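Local coordinates for erythrocyte membrane protein 1 (Plasmodium falciparum, PDB 6S8T) that probably binds the host receptor ICAM-1 through this DBLbeta domain, one piece of a much longer adhesion protein of malaria-infected erythrocytes, at residues P292-W297 with K362-E367; W304-Q309 with T434-N439; D314-Q319 with E341-E346. All coordinates share one frame; numbering follows the deposited sequence.

Interaction 1. Residues P292-W297 with K362-E367; sequences PQRLRW and KDKYEE
Leu295 and Tyr365 supply the apolar half of this contact, with one methyl of the leucine resting against the CD2-CE2 bond of the phenol ring. Leu295 CD2 lies 3.6 Å from Tyr365 CE2 and 3.9 Å from Tyr365 CD2, approaching the ring obliquely while the two side chains cross at about a right angle. The tyrosine ring reaches this methyl because its CG stands trans to the backbone N (chi1 -176°), and its hydroxyl is hydrogen-bonded to the carbonyl oxygen of Tyr414.

Beside this pair, two cations meet. Lys364 NZ sits over one face of the Arg294 guanidinium, displaced toward the rim and 4.0 Å from Arg294 NH2. Such a pairing of like charges would be costly alone, but each has its own acid: Arg294 NE makes a salt bridge with Asp387, and Lys364 NZ one with Asp385. The two aspartates, close in sequence, probably offset the repulsion and hold both long chains in place.

Further out, Phe395 meets the Tyr365 ring edge-to-face. Within this Duffy-binding-like domain the contact thus joins the first turn of helix 293-319 to a late part of helix 335-372, much of which is predicted coiled coil, with helix 388-402 packing on Leu295 through Met391 and Phe394, and helix 417-424 touching both Leu295 and Tyr365 through Tyr420.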
loop_
_atom_site.group_PDB
_atom_site.type_symbol
_atom_site.label_atom_id
_atom_site.label_comp_id
_atom_site.label_asym_id
_atom_site.label_seq_id
_atom_site.Cartn_x
_atom_site.Cartn_y
_atom_site.Cartn_z
ATOM N N PRO A 292 0.571 6.896 -6.750
ATOM C CA PRO A 292 -0.790 6.347 -6.839
ATOM C C PRO A 292 -0.906 4.988 -6.155
ATOM O O PRO A 292 -0.039 4.122 -6.293
ATOM C CB PRO A 292 -1.027 6.244 -8.346
ATOM C CG PRO A 292 -0.166 7.336 -8.927
ATOM C CD PRO A 292 1.063 7.380 -8.053
ATOM N N GLN A 293 -2.004 4.810 -5.415
ATOM C CA GLN A 293 -2.172 3.620 -4.581
ATOM C C GLN A 293 -2.142 2.334 -5.404
ATOM O O GLN A 293 -1.623 1.313 -4.937
ATOM C CB GLN A 293 -3.477 3.726 -3.787
ATOM C CG GLN A 293 -3.751 2.558 -2.833
ATOM C CD GLN A 293 -4.978 2.791 -1.967
ATOM O OE1 GLN A 293 -6.112 2.725 -2.443
ATOM N NE2 GLN A 293 -4.757 3.074 -0.689
ATOM N N ARG A 294 -2.681 2.357 -6.625
ATOM C CA ARG A 294 -2.680 1.149 -7.447
ATOM C C ARG A 294 -1.261 0.696 -7.775
ATOM O O ARG A 294 -1.016 -0.502 -7.956
ATOM C CB ARG A 294 -3.478 1.378 -8.735
ATOM C CG ARG A 294 -3.728 0.112 -9.551
ATOM C CD ARG A 294 -4.489 0.401 -10.843
ATOM N NE ARG A 294 -5.806 0.984 -10.602
ATOM C CZ ARG A 294 -6.914 0.278 -10.389
ATOM N NH1 ARG A 294 -6.867 -1.049 -10.378
ATOM N NH2 ARG A 294 -8.068 0.900 -10.181
ATOM N N LEU A 295 -0.311 1.629 -7.847
ATOM C CA LEU A 295 1.074 1.242 -8.098
ATOM C C LEU A 295 1.772 0.780 -6.824
ATOM O O LEU A 295 2.619 -0.119 -6.881
ATOM C CB LEU A 295 1.846 2.399 -8.736
ATOM C CG LEU A 295 1.351 2.838 -10.127
ATOM C CD1 LEU A 295 2.040 4.121 -10.571
ATOM C CD2 LEU A 295 1.561 1.737 -11.154
ATOM N N ARG A 296 1.436 1.375 -5.673
ATOM C CA ARG A 296 2.024 0.923 -4.414
ATOM C C ARG A 296 1.632 -0.519 -4.122
ATOM O O ARG A 296 2.482 -1.353 -3.791
ATOM C CB ARG A 296 1.602 1.840 -3.262
ATOM C CG ARG A 296 1.921 3.318 -3.484
ATOM C CD ARG A 296 1.782 4.139 -2.197
ATOM N NE ARG A 296 0.541 3.876 -1.468
ATOM C CZ ARG A 296 -0.545 4.644 -1.512
ATOM N NH1 ARG A 296 -1.618 4.313 -0.804
ATOM N NH2 ARG A 296 -0.562 5.742 -2.262
ATOM N N TRP A 297 0.345 -0.838 -4.276
ATOM C CA TRP A 297 -0.129 -2.190 -3.996
ATOM C C TRP A 297 0.481 -3.215 -4.946
ATOM O O TRP A 297 0.735 -4.356 -4.541
ATOM C CB TRP A 297 -1.657 -2.228 -4.061
ATOM C CG TRP A 297 -2.335 -1.507 -2.924
ATOM C CD1 TRP A 297 -1.731 -0.851 -1.886
ATOM C CD2 TRP A 297 -3.746 -1.387 -2.706
ATOM N NE1 TRP A 297 -2.681 -0.327 -1.041
ATOM C CE2 TRP A 297 -3.925 -0.642 -1.523
ATOM C CE3 TRP A 297 -4.875 -1.831 -3.403
ATOM C CZ2 TRP A 297 -5.187 -0.336 -1.019
ATOM C CZ3 TRP A 297 -6.127 -1.526 -2.904
ATOM C CH2 TRP A 297 -6.273 -0.788 -1.721
ATOM N N LYS A 362 -1.255 -6.619 -14.694
ATOM C CA LYS A 362 -0.409 -6.063 -15.744
ATOM C C LYS A 362 -1.229 -5.578 -16.934
ATOM O O LYS A 362 -0.808 -4.651 -17.634
ATOM C CB LYS A 362 0.631 -7.090 -16.193
ATOM C CG LYS A 362 0.089 -8.215 -17.058
ATOM C CD LYS A 362 1.225 -9.035 -17.652
ATOM C CE LYS A 362 0.704 -10.267 -18.373
ATOM N NZ LYS A 362 -0.318 -9.927 -19.397
ATOM N N ASP A 363 -2.393 -6.185 -17.178
ATOM C CA ASP A 363 -3.261 -5.706 -18.247
ATOM C C ASP A 363 -3.847 -4.341 -17.908
ATOM O O ASP A 363 -3.934 -3.466 -18.777
ATOM C CB ASP A 363 -4.374 -6.717 -18.522
ATOM C CG ASP A 363 -3.879 -7.938 -19.272
ATOM O OD1 ASP A 363 -2.688 -7.964 -19.651
ATOM O OD2 ASP A 363 -4.679 -8.873 -19.482
ATOM N N LYS A 364 -4.253 -4.140 -16.652
ATOM C CA LYS A 364 -4.778 -2.837 -16.259
ATOM C C LYS A 364 -3.687 -1.774 -16.295
ATOM O O LYS A 364 -3.934 -0.642 -16.729
ATOM C CB LYS A 364 -5.416 -2.915 -14.872
ATOM C CG LYS A 364 -6.212 -1.675 -14.490
ATOM C CD LYS A 364 -7.267 -1.364 -15.544
ATOM C CE LYS A 364 -8.026 -0.090 -15.216
ATOM N NZ LYS A 364 -8.741 -0.202 -13.917
ATOM N N TYR A 365 -2.474 -2.123 -15.849
ATOM C CA TYR A 365 -1.339 -1.207 -15.959
ATOM C C TYR A 365 -1.170 -0.716 -17.391
ATOM O O TYR A 365 -1.070 0.492 -17.638
ATOM C CB TYR A 365 -0.058 -1.899 -15.482
ATOM C CG TYR A 365 1.182 -1.015 -15.466
ATOM C CD1 TYR A 365 1.863 -0.700 -16.642
ATOM C CD2 TYR A 365 1.685 -0.519 -14.274
ATOM C CE1 TYR A 365 2.995 0.101 -16.625
ATOM C CE2 TYR A 365 2.814 0.281 -14.248
ATOM C CZ TYR A 365 3.465 0.585 -15.419
ATOM O OH TYR A 365 4.589 1.379 -15.378
ATOM N N GLU A 366 -1.134 -1.646 -18.350
ATOM C CA GLU A 366 -0.856 -1.284 -19.737
ATOM C C GLU A 366 -1.992 -0.465 -20.336
ATOM O O GLU A 366 -1.749 0.467 -21.110
ATOM C CB GLU A 366 -0.601 -2.550 -20.560
ATOM C CG GLU A 366 -0.288 -2.315 -22.032
ATOM C CD GLU A 366 0.100 -3.596 -22.760
ATOM O OE1 GLU A 366 1.065 -3.570 -23.553
ATOM O OE2 GLU A 366 -0.560 -4.633 -22.534
ATOM N N GLU A 367 -3.236 -0.791 -19.981
ATOM C CA GLU A 367 -4.377 -0.027 -20.473
ATOM C C GLU A 367 -4.292 1.433 -20.047
ATOM O O GLU A 367 -4.525 2.339 -20.857
ATOM C CB GLU A 367 -5.676 -0.664 -19.977
ATOM C CG GLU A 367 -6.936 0.081 -20.366
ATOM C CD GLU A 367 -8.195 -0.651 -19.943
ATOM O OE1 GLU A 367 -8.216 -1.900 -20.022
ATOM O OE2 GLU A 367 -9.162 0.019 -19.527
#

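Interaction 2. Residues W304-Q309 with T434-N439; sequences WFCKMQ and TQFCKN
Phe436 reaches from a loop without regular structure to helix 293-319, where the far end of its ring meets Phe305 and Cys306. Its CB leaves the backbone across the line to the helix, and chi1 of -86° swings the ring round to it. On one side of the ring, CE1 comes within 4.1 Å of Cys306 SG. At the tip, CZ is shared: it lies 4.0 Å from Phe305 CD2 and 4.1 Å from Cys306 SG. The sulfur is 5.2 Å from the centroid of the Phe436 ring and 82° off its normal, a Cys sulfur-aromatic contact at the ring edge. The two phenylalanines form an oblique aromatic pair, their planes inclined at 73° and their side chains sliding past each other in opposite directions.

This is a disulfide-tethered loop packed onto a long helix by an aromatic residue. Cys306 is in a disulfide with Cys430, just ahead of the loop segment, while Phe436 N is hydrogen-bonded to His422 NE2. Among its neighbours the buried cluster lies between several helices: Trp358 of helix 335-372 meets the Phe436 ring edge-to-face, Trp354 of that helix touches Phe305, and Ala418 of helix 417-424 packs on Phe436.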
loop_
_atom_site.group_PDB
_atom_site.type_symbol
_atom_site.label_atom_id
_atom_site.label_comp_id
_atom_site.label_asym_id
_atom_site.label_seq_id
_atom_site.Cartn_x
_atom_site.Cartn_y
_atom_site.Cartn_z
ATOM N N TRP A 304 5.413 -9.823 -1.805
ATOM C CA TRP A 304 4.826 -10.958 -1.103
ATOM C C TRP A 304 4.662 -12.185 -1.992
ATOM O O TRP A 304 4.606 -13.304 -1.468
ATOM C CB TRP A 304 3.487 -10.559 -0.475
ATOM C CG TRP A 304 3.694 -9.726 0.752
ATOM C CD1 TRP A 304 3.700 -8.361 0.828
ATOM C CD2 TRP A 304 3.984 -10.202 2.075
ATOM N NE1 TRP A 304 3.956 -7.960 2.119
ATOM C CE2 TRP A 304 4.131 -9.071 2.904
ATOM C CE3 TRP A 304 4.116 -11.474 2.641
ATOM C CZ2 TRP A 304 4.404 -9.173 4.266
ATOM C CZ3 TRP A 304 4.391 -11.577 3.995
ATOM C CH2 TRP A 304 4.532 -10.433 4.793
ATOM N N PHE A 305 4.594 -12.009 -3.316
ATOM C CA PHE A 305 4.672 -13.162 -4.207
ATOM C C PHE A 305 6.046 -13.812 -4.138
ATOM O O PHE A 305 6.159 -15.044 -4.172
ATOM C CB PHE A 305 4.368 -12.762 -5.651
ATOM C CG PHE A 305 4.834 -13.780 -6.660
ATOM C CD1 PHE A 305 4.091 -14.926 -6.895
ATOM C CD2 PHE A 305 6.026 -13.606 -7.351
ATOM C CE1 PHE A 305 4.517 -15.875 -7.811
ATOM C CE2 PHE A 305 6.459 -14.553 -8.267
ATOM C CZ PHE A 305 5.703 -15.689 -8.497
ATOM N N CYS A 306 7.103 -12.997 -4.064
ATOM C CA CYS A 306 8.451 -13.551 -4.007
ATOM C C CYS A 306 8.717 -14.255 -2.681
ATOM O O CYS A 306 9.470 -15.234 -2.647
ATOM C CB CYS A 306 9.487 -12.453 -4.258
ATOM S SG CYS A 306 9.661 -11.988 -6.017
ATOM N N LYS A 307 8.116 -13.780 -1.586
ATOM C CA LYS A 307 8.256 -14.484 -0.312
ATOM C C LYS A 307 7.581 -15.849 -0.360
ATOM O O LYS A 307 8.134 -16.836 0.136
ATOM C CB LYS A 307 7.673 -13.645 0.827
ATOM C CG LYS A 307 8.477 -12.410 1.180
ATOM C CD LYS A 307 7.837 -11.653 2.338
ATOM C CE LYS A 307 8.772 -10.589 2.888
ATOM N NZ LYS A 307 10.005 -11.197 3.479
ATOM N N MET A 308 6.383 -15.921 -0.948
ATOM C CA MET A 308 5.710 -17.206 -1.115
ATOM C C MET A 308 6.491 -18.113 -2.057
ATOM O O MET A 308 6.676 -19.303 -1.771
ATOM C CB MET A 308 4.285 -16.981 -1.633
ATOM C CG MET A 308 3.481 -18.252 -1.912
ATOM S SD MET A 308 3.742 -18.960 -3.556
ATOM C CE MET A 308 3.446 -17.530 -4.592
ATOM N N GLN A 309 6.951 -17.568 -3.188
ATOM C CA GLN A 309 7.680 -18.370 -4.165
ATOM C C GLN A 309 8.965 -18.929 -3.569
ATOM O O GLN A 309 9.298 -20.100 -3.776
ATOM C CB GLN A 309 7.985 -17.531 -5.409
ATOM C CG GLN A 309 8.567 -18.311 -6.590
ATOM C CD GLN A 309 10.080 -18.465 -6.524
ATOM O OE1 GLN A 309 10.775 -17.655 -5.912
ATOM N NE2 GLN A 309 10.593 -19.514 -7.155
ATOM N N THR A 434 13.095 -14.956 -11.191
ATOM C CA THR A 434 13.144 -13.553 -10.808
ATOM C C THR A 434 12.640 -12.587 -11.873
ATOM O O THR A 434 12.370 -11.427 -11.543
ATOM C CB THR A 434 14.581 -13.155 -10.435
ATOM O OG1 THR A 434 15.429 -13.296 -11.580
ATOM C CG2 THR A 434 15.106 -14.048 -9.319
ATOM N N GLN A 435 12.505 -13.021 -13.123
ATOM C CA GLN A 435 12.113 -12.138 -14.216
ATOM C C GLN A 435 10.594 -12.129 -14.352
ATOM O O GLN A 435 9.984 -13.168 -14.625
ATOM C CB GLN A 435 12.775 -12.583 -15.519
ATOM C CG GLN A 435 12.476 -11.689 -16.707
ATOM C CD GLN A 435 13.242 -12.100 -17.946
ATOM O OE1 GLN A 435 14.431 -12.409 -17.880
ATOM N NE2 GLN A 435 12.562 -12.113 -19.086
ATOM N N PHE A 436 9.987 -10.953 -14.176
ATOM C CA PHE A 436 8.534 -10.825 -14.211
ATOM C C PHE A 436 7.968 -10.715 -15.625
ATOM O O PHE A 436 6.741 -10.727 -15.781
ATOM C CB PHE A 436 8.094 -9.615 -13.376
ATOM C CG PHE A 436 7.924 -9.919 -11.911
ATOM C CD1 PHE A 436 9.026 -10.149 -11.103
ATOM C CD2 PHE A 436 6.662 -9.975 -11.342
ATOM C CE1 PHE A 436 8.873 -10.434 -9.757
ATOM C CE2 PHE A 436 6.501 -10.259 -9.995
ATOM C CZ PHE A 436 7.609 -10.489 -9.202
ATOM N N CYS A 437 8.811 -10.609 -16.649
ATOM C CA CYS A 437 8.366 -10.650 -18.034
ATOM C C CYS A 437 8.784 -11.969 -18.675
ATOM O O CYS A 437 9.791 -12.571 -18.294
ATOM C CB CYS A 437 8.932 -9.478 -18.843
ATOM S SG CYS A 437 10.736 -9.380 -18.865
ATOM N N LYS A 438 7.998 -12.411 -19.658
ATOM C CA LYS A 438 8.256 -13.676 -20.334
ATOM C C LYS A 438 9.476 -13.575 -21.240
ATOM O O LYS A 438 10.525 -14.156 -20.944
ATOM C CB LYS A 438 7.029 -14.113 -21.140
ATOM C CG LYS A 438 5.796 -14.376 -20.289
ATOM C CD LYS A 438 4.590 -14.750 -21.136
ATOM C CE LYS A 438 3.373 -15.020 -20.259
ATOM N NZ LYS A 438 2.155 -15.349 -21.051
ATOM N N ASN A 439 9.348 -12.845 -22.343
ATOM C CA ASN A 439 10.431 -12.662 -23.297
ATOM C C ASN A 439 11.150 -11.341 -23.045
ATOM O O ASN A 439 10.663 -10.463 -22.329
ATOM C CB ASN A 439 9.898 -12.714 -24.733
ATOM C CG ASN A 439 9.608 -14.127 -25.195
ATOM O OD1 ASN A 439 10.390 -15.043 -24.948
ATOM N ND2 ASN A 439 8.480 -14.311 -25.871
#

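Interaction 3. Residues D314-Q319 with E341-E346; sequences DKLMKQ and EQACEE
Leu316 and Ala343 bring two antiparallel helical segments together, the arms of a helical hairpin whose second arm lies in a predicted coiled coil. The N-to-C directions of 314-319 and 341-346 make an angle of 167°, and the short axes approach to 9.2 Å. The backbones come closest at Leu316 and Ala343, whose CA atoms are 6.0 Å apart. A methyl is all the side chain that Ala343 places in the interface, which is consistent with the close approach of the helices at this level.

Ala343 points its CB toward the opposite helix, where two residues one turn apart receive it. Gln319 CB lies 3.8 Å from Ala343 CB, and Leu316 CD1 approaches the same methyl at 4.0 Å. The leucine methyl also rests on the backbone of the partner helix, its CD1 3.8 Å from Ala343 C. That same CD1 touches Cys344 SG at 3.7 Å, so one leucine methyl bridges two consecutive residues of the partner helix. Chi1 of -159° turns Leu316 CG away from its own backbone N and brings the branched end across. Gln319 behaves differently, lending the aliphatic root of its side chain to the contact, while a bend at chi2 turns the amide aside; its OE1 makes a weak hydrogen bond with Ser339 OG.

Cys344 is tied by a disulfide to Cys466 near the C-terminus, and Tyr462 from the same region packs on Leu316. On the outer side, Lys315 NZ and Glu346 OE1 are 5.9 Å apart, opposite charges that could attract weakly without a salt bridge.

Chemically, then, the direct grip between these segments is apolar and modest in area, while the disulfide gives the second helix a covalent tie to the C-terminal region that packs alongside.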
loop_
_atom_site.group_PDB
_atom_site.type_symbol
_atom_site.label_atom_id
_atom_site.label_comp_id
_atom_site.label_asym_id
_atom_site.label_seq_id
_atom_site.Cartn_x
_atom_site.Cartn_y
_atom_site.Cartn_z
ATOM N N ASP A 314 12.056 -23.602 -1.533
ATOM C CA ASP A 314 12.852 -24.324 -0.543
ATOM C C ASP A 314 12.261 -25.698 -0.255
ATOM O O ASP A 314 13.002 -26.671 -0.073
ATOM C CB ASP A 314 12.963 -23.510 0.744
ATOM C CG ASP A 314 13.881 -22.315 0.599
ATOM O OD1 ASP A 314 14.442 -22.127 -0.500
ATOM O OD2 ASP A 314 14.040 -21.564 1.584
ATOM N N LYS A 315 10.930 -25.797 -0.201
ATOM C CA LYS A 315 10.297 -27.102 -0.040
ATOM C C LYS A 315 10.610 -28.014 -1.216
ATOM O O LYS A 315 10.714 -29.234 -1.048
ATOM C CB LYS A 315 8.784 -26.941 0.114
ATOM C CG LYS A 315 8.362 -26.145 1.334
ATOM C CD LYS A 315 6.853 -25.980 1.388
ATOM C CE LYS A 315 6.434 -25.174 2.609
ATOM N NZ LYS A 315 4.966 -24.918 2.637
ATOM N N LEU A 316 10.769 -27.441 -2.409
ATOM C CA LEU A 316 11.119 -28.231 -3.579
ATOM C C LEU A 316 12.579 -28.669 -3.554
ATOM O O LEU A 316 12.905 -29.751 -4.055
ATOM C CB LEU A 316 10.821 -27.433 -4.850
ATOM C CG LEU A 316 10.646 -28.222 -6.148
ATOM C CD1 LEU A 316 9.492 -29.202 -6.021
ATOM C CD2 LEU A 316 10.423 -27.275 -7.317
ATOM N N MET A 317 13.468 -27.853 -2.977
ATOM C CA MET A 317 14.880 -28.219 -2.927
ATOM C C MET A 317 15.129 -29.373 -1.967
ATOM O O MET A 317 16.045 -30.174 -2.187
ATOM C CB MET A 317 15.736 -27.017 -2.519
ATOM C CG MET A 317 15.650 -25.823 -3.459
ATOM S SD MET A 317 16.976 -24.619 -3.219
ATOM C CE MET A 317 16.768 -24.208 -1.487
ATOM N N LYS A 318 14.332 -29.475 -0.905
ATOM C CA LYS A 318 14.539 -30.497 0.113
ATOM C C LYS A 318 13.811 -31.796 -0.210
ATOM O O LYS A 318 14.342 -32.882 0.049
ATOM C CB LYS A 318 14.099 -29.969 1.480
ATOM C CG LYS A 318 14.839 -28.712 1.914
ATOM C CD LYS A 318 14.288 -28.158 3.216
ATOM C CE LYS A 318 14.948 -26.837 3.577
ATOM N NZ LYS A 318 14.338 -26.223 4.788
ATOM N N GLN A 319 12.605 -31.712 -0.774
ATOM C CA GLN A 319 11.866 -32.919 -1.122
ATOM C C GLN A 319 12.414 -33.586 -2.377
ATOM O O GLN A 319 12.311 -34.809 -2.516
ATOM C CB GLN A 319 10.383 -32.597 -1.312
ATOM C CG GLN A 319 9.685 -32.131 -0.050
ATOM C CD GLN A 319 9.680 -33.187 1.036
ATOM O OE1 GLN A 319 9.671 -34.387 0.754
ATOM N NE2 GLN A 319 9.691 -32.745 2.289
ATOM N N GLU A 341 7.412 -35.723 -6.355
ATOM C CA GLU A 341 6.353 -35.430 -7.316
ATOM C C GLU A 341 5.194 -34.695 -6.654
ATOM O O GLU A 341 4.593 -33.799 -7.259
ATOM C CB GLU A 341 5.870 -36.719 -7.980
ATOM C CG GLU A 341 6.852 -37.292 -8.993
ATOM C CD GLU A 341 6.360 -38.582 -9.625
ATOM O OE1 GLU A 341 5.625 -39.334 -8.951
ATOM O OE2 GLU A 341 6.705 -38.841 -10.799
ATOM N N GLN A 342 4.866 -35.053 -5.411
ATOM C CA GLN A 342 3.825 -34.326 -4.692
ATOM C C GLN A 342 4.257 -32.901 -4.375
ATOM O O GLN A 342 3.419 -31.992 -4.348
ATOM C CB GLN A 342 3.452 -35.070 -3.410
ATOM C CG GLN A 342 2.769 -36.408 -3.648
ATOM C CD GLN A 342 2.465 -37.146 -2.359
ATOM O OE1 GLN A 342 2.976 -36.797 -1.293
ATOM N NE2 GLN A 342 1.625 -38.173 -2.448
ATOM N N ALA A 343 5.552 -32.680 -4.139
ATOM C CA ALA A 343 6.031 -31.323 -3.898
ATOM C C ALA A 343 5.973 -30.475 -5.163
ATOM O O ALA A 343 5.710 -29.269 -5.083
ATOM C CB ALA A 343 7.454 -31.354 -3.341
ATOM N N CYS A 344 6.210 -31.078 -6.333
ATOM C CA CYS A 344 6.112 -30.329 -7.584
ATOM C C CYS A 344 4.671 -29.946 -7.885
ATOM O O CYS A 344 4.408 -28.856 -8.411
ATOM C CB CYS A 344 6.689 -31.140 -8.745
ATOM S SG CYS A 344 8.441 -31.556 -8.623
ATOM N N GLU A 345 3.724 -30.835 -7.577
ATOM C CA GLU A 345 2.318 -30.538 -7.829
ATOM C C GLU A 345 1.846 -29.358 -6.988
ATOM O O GLU A 345 1.133 -28.478 -7.487
ATOM C CB GLU A 345 1.467 -31.775 -7.547
ATOM C CG GLU A 345 0.001 -31.606 -7.894
ATOM C CD GLU A 345 -0.269 -31.762 -9.376
ATOM O OE1 GLU A 345 -0.354 -32.918 -9.844
ATOM O OE2 GLU A 345 -0.385 -30.733 -10.074
ATOM N N GLU A 346 2.236 -29.319 -5.709
ATOM C CA GLU A 346 1.860 -28.201 -4.851
ATOM C C GLU A 346 2.496 -26.898 -5.317
ATOM O O GLU A 346 1.883 -25.831 -5.190
ATOM C CB GLU A 346 2.253 -28.486 -3.400
ATOM C CG GLU A 346 1.536 -29.674 -2.778
ATOM C CD GLU A 346 1.957 -29.934 -1.338
ATOM O OE1 GLU A 346 2.794 -29.169 -0.810
ATOM O OE2 GLU A 346 1.451 -30.907 -0.735
#

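In the fold
Helix 293-319 takes part in all three interactions, meeting its partners first near its start, then midway, then at its end. Interactions 1 and 3 share helix 335-372 as the second partner, used in reverse order because the helices run antiparallel; their centres are 32 Å apart. Interaction 2, centred 16 Å from interaction 1 and 18 Å from interaction 3, instead brings in the loop after helix 417-424. Along the chain, interaction 3 is the most local closure, enclosed within the spans of both others, whereas interactions 1 and 2 alternate their segments. Together they show how a helical DBL domain can use one long helix pair, with later loops and disulfides, to unite distant parts of its chain.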